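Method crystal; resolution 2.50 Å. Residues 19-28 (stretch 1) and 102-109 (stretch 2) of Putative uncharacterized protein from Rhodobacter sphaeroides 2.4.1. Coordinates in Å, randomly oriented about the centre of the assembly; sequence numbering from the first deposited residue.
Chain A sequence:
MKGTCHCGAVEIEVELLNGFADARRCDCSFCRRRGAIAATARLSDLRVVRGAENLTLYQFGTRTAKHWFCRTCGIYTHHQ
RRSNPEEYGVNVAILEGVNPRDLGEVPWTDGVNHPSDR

Stretch 1 19-28: GFADARRCDC
Stretch 2 (102-109) DLGEVPWT

Two loop-rich segments of one chain, residues 19-28 and 102-109, run in the same general sense, their end-to-end directions 44° apart, and bury 627 Å² between them. They converge as far as Arg25 and Trp108 and then stay close: the CA atoms of Phe20 and Leu103 are 8.3 Å apart, those of Arg24 and Pro107 5.2 Å, those of Arg25 and Trp108 4.3 Å, and those of Cys26 and Thr109 4.6 Å.

Stretch 1 opens with Gly19 at positive phi (48/-146), then a type I turn from Phe20 to Ala23, closed by Ala23 N to Phe20 O at 3.0 Å. The turn sends the CA-to-CB bonds of Ala21 and Asp22 away from the partner and those of Phe20 and Ala23 toward it. Stretch 2 begins as the end of a 3-10 segment at Asp102 and Leu103, passes Gly104 (63/-165), and is extended from Glu105 onward.

At the wide end the contact is apolar. Leu103 (chi1 m, chi2 t) places CD2 4.1 Å from Phe20 CB, with Phe20 in the m rotamer, and CD1 4.5 Å from Ala23 CB. Next along, Val106 (m) points toward stretch 1, its CB 3.6 Å from Ala23 O. Glu105 points away at CB, but chi1 t followed by chi2 and chi3 near 65° folds its carboxylate back, so that OE2 accepts a weak hydrogen bond from Val106 N at 2.9 Å.

Arg25 and Trp108 form the centre of the narrow end. Arg25 is extended (-159/97); its chi1 of -111° lies between wells, while chi2 and chi3 are t. The outstretched chain lays CD over one face of the Trp108 ring (chi1 m, chi2 77°) and brings NH1 to 3.2 Å from Val106 CG2. Arg25 CB makes an off-centre CH-pi contact, 4.3 Å from the centroid of the Trp108 six-membered ring; Arg25 CZ is 5.8 Å from that centroid, at most a weak attraction. Asp27 (p) adds CB at 3.5 Å from Trp108 CE3.

The backbones are joined by one weak hydrogen bond, Thr109 N to Arg25 O, 3.0 Å at 124°; the same oxygen receives a CA-H contact from Trp108 CA at 3.1 Å. Arg25 N and Pro107 O, 3.4 Å apart, are too poorly angled to bond.

Arg24 starts sideways, but m, t, p with chi4 179° carries its guanidinium alongside stretch 2, where Thr109 CA lies over one face, 3.1 Å from Arg24 NH2. Cys26 (t) points away from stretch 2 and is bonded covalently to a group elsewhere in the structure.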

# COMPACT_ATOMS: atom_id res chain seq x y z
N GLY A 19 4.68 12.13 4.70
CA GLY A 19 5.60 11.18 5.31
C GLY A 19 4.92 10.02 6.00
O GLY A 19 3.87 9.54 5.57
N PHE A 20 5.54 9.57 7.09
CA PHE A 20 5.03 8.45 7.87
C PHE A 20 4.28 8.95 9.09
O PHE A 20 3.72 8.17 9.86
CB PHE A 20 6.21 7.58 8.32
CG PHE A 20 7.08 7.13 7.19
CD1 PHE A 20 6.73 6.02 6.42
CD2 PHE A 20 8.24 7.82 6.88
CE1 PHE A 20 7.52 5.62 5.35
CE2 PHE A 20 9.04 7.43 5.81
CZ PHE A 20 8.68 6.33 5.05
N ALA A 21 4.27 10.27 9.26
CA ALA A 21 3.60 10.90 10.39
C ALA A 21 2.21 10.36 10.66
O ALA A 21 1.78 10.30 11.82
CB ALA A 21 3.53 12.40 10.15
N ASP A 22 1.50 9.95 9.61
CA ASP A 22 0.14 9.44 9.78
C ASP A 22 -0.07 7.98 9.40
O ASP A 22 -1.16 7.60 8.97
CB ASP A 22 -0.84 10.32 9.00
CG ASP A 22 -0.45 10.49 7.55
OD1 ASP A 22 -0.30 9.47 6.84
OD2 ASP A 22 -0.28 11.65 7.11
N ALA A 23 0.96 7.16 9.56
CA ALA A 23 0.85 5.74 9.24
C ALA A 23 -0.09 5.06 10.24
O ALA A 23 0.24 4.92 11.42
CB ALA A 23 2.23 5.08 9.29
N ARG A 24 -1.26 4.66 9.76
CA ARG A 24 -2.26 4.02 10.62
C ARG A 24 -2.46 2.54 10.28
O ARG A 24 -1.59 1.91 9.69
CB ARG A 24 -3.59 4.77 10.50
CG ARG A 24 -3.47 6.27 10.73
CD ARG A 24 -4.82 6.97 10.63
NE ARG A 24 -5.74 6.58 11.70
CZ ARG A 24 -6.96 7.06 11.85
NH1 ARG A 24 -7.44 7.97 11.00
NH2 ARG A 24 -7.72 6.65 12.85
N ARG A 25 -3.62 2.01 10.65
CA ARG A 25 -3.93 0.60 10.40
C ARG A 25 -5.44 0.32 10.42
O ARG A 25 -6.02 0.14 11.48
CB ARG A 25 -3.25 -0.26 11.47
CG ARG A 25 -2.11 -1.13 10.97
CD ARG A 25 -1.24 -1.58 12.14
NE ARG A 25 -0.30 -2.63 11.77
CZ ARG A 25 0.85 -2.86 12.40
NH1 ARG A 25 1.20 -2.11 13.44
NH2 ARG A 25 1.64 -3.84 12.00
N CYS A 26 -6.06 0.27 9.24
CA CYS A 26 -7.49 -0.01 9.16
C CYS A 26 -7.70 -1.39 9.79
O CYS A 26 -6.91 -2.31 9.55
CB CYS A 26 -7.96 -0.01 7.70
SG CYS A 26 -9.66 -0.62 7.35
N ASP A 27 -8.74 -1.53 10.60
CA ASP A 27 -9.00 -2.82 11.24
C ASP A 27 -10.29 -3.44 10.73
O ASP A 27 -10.87 -4.30 11.40
CB ASP A 27 -9.04 -2.66 12.76
CG ASP A 27 -10.34 -2.03 13.25
OD1 ASP A 27 -10.84 -1.10 12.59
OD2 ASP A 27 -10.83 -2.48 14.31
N CYS A 28 -10.75 -3.01 9.56
CA CYS A 28 -11.96 -3.56 8.98
C CYS A 28 -11.72 -5.05 8.69
O CYS A 28 -10.59 -5.53 8.80
CB CYS A 28 -12.33 -2.82 7.69
SG CYS A 28 -11.12 -2.92 6.36
N ASP A 102 10.79 -0.10 13.24
CA ASP A 102 11.32 1.21 13.63
C ASP A 102 10.26 2.30 13.76
O ASP A 102 10.54 3.37 14.29
CB ASP A 102 12.41 1.65 12.65
CG ASP A 102 13.59 0.70 12.62
OD1 ASP A 102 14.11 0.38 13.71
OD2 ASP A 102 13.99 0.28 11.52
N LEU A 103 9.05 2.04 13.29
CA LEU A 103 7.98 3.03 13.40
C LEU A 103 7.33 2.97 14.78
O LEU A 103 6.56 3.85 15.15
CB LEU A 103 6.91 2.80 12.33
CG LEU A 103 7.24 3.13 10.86
CD1 LEU A 103 6.04 2.80 9.98
CD2 LEU A 103 7.59 4.60 10.74
N GLY A 104 7.66 1.93 15.54
CA GLY A 104 7.09 1.77 16.87
C GLY A 104 5.59 1.59 16.79
O GLY A 104 5.04 1.32 15.72
N GLU A 105 4.91 1.75 17.93
CA GLU A 105 3.46 1.60 17.96
C GLU A 105 2.80 2.56 16.97
O GLU A 105 3.29 3.66 16.74
CB GLU A 105 2.94 1.88 19.38
CG GLU A 105 1.42 2.00 19.48
CD GLU A 105 0.69 0.70 19.18
OE1 GLU A 105 0.86 -0.28 19.94
OE2 GLU A 105 -0.06 0.65 18.18
N VAL A 106 1.69 2.11 16.38
CA VAL A 106 0.94 2.92 15.43
C VAL A 106 -0.54 2.65 15.63
O VAL A 106 -0.96 1.51 15.82
CB VAL A 106 1.32 2.58 13.97
CG1 VAL A 106 2.77 2.99 13.70
CG2 VAL A 106 1.13 1.10 13.70
N PRO A 107 -1.36 3.71 15.58
CA PRO A 107 -2.81 3.60 15.76
C PRO A 107 -3.52 2.66 14.79
O PRO A 107 -2.89 2.03 13.95
CB PRO A 107 -3.29 5.05 15.59
CG PRO A 107 -2.10 5.85 16.03
CD PRO A 107 -0.96 5.11 15.39
N TRP A 108 -4.84 2.59 14.94
CA TRP A 108 -5.69 1.77 14.09
C TRP A 108 -6.84 2.66 13.63
O TRP A 108 -7.60 3.17 14.46
CB TRP A 108 -6.27 0.58 14.86
CG TRP A 108 -5.28 -0.45 15.31
CD1 TRP A 108 -4.43 -0.36 16.38
CD2 TRP A 108 -5.06 -1.74 14.74
NE1 TRP A 108 -3.70 -1.52 16.50
CE2 TRP A 108 -4.07 -2.38 15.51
CE3 TRP A 108 -5.61 -2.43 13.64
CZ2 TRP A 108 -3.61 -3.67 15.22
CZ3 TRP A 108 -5.16 -3.71 13.36
CH2 TRP A 108 -4.17 -4.32 14.15
N THR A 109 -6.96 2.87 12.33
CA THR A 109 -8.03 3.70 11.80
C THR A 109 -9.35 2.93 11.83
O THR A 109 -9.31 1.71 12.12
CB THR A 109 -7.71 4.14 10.38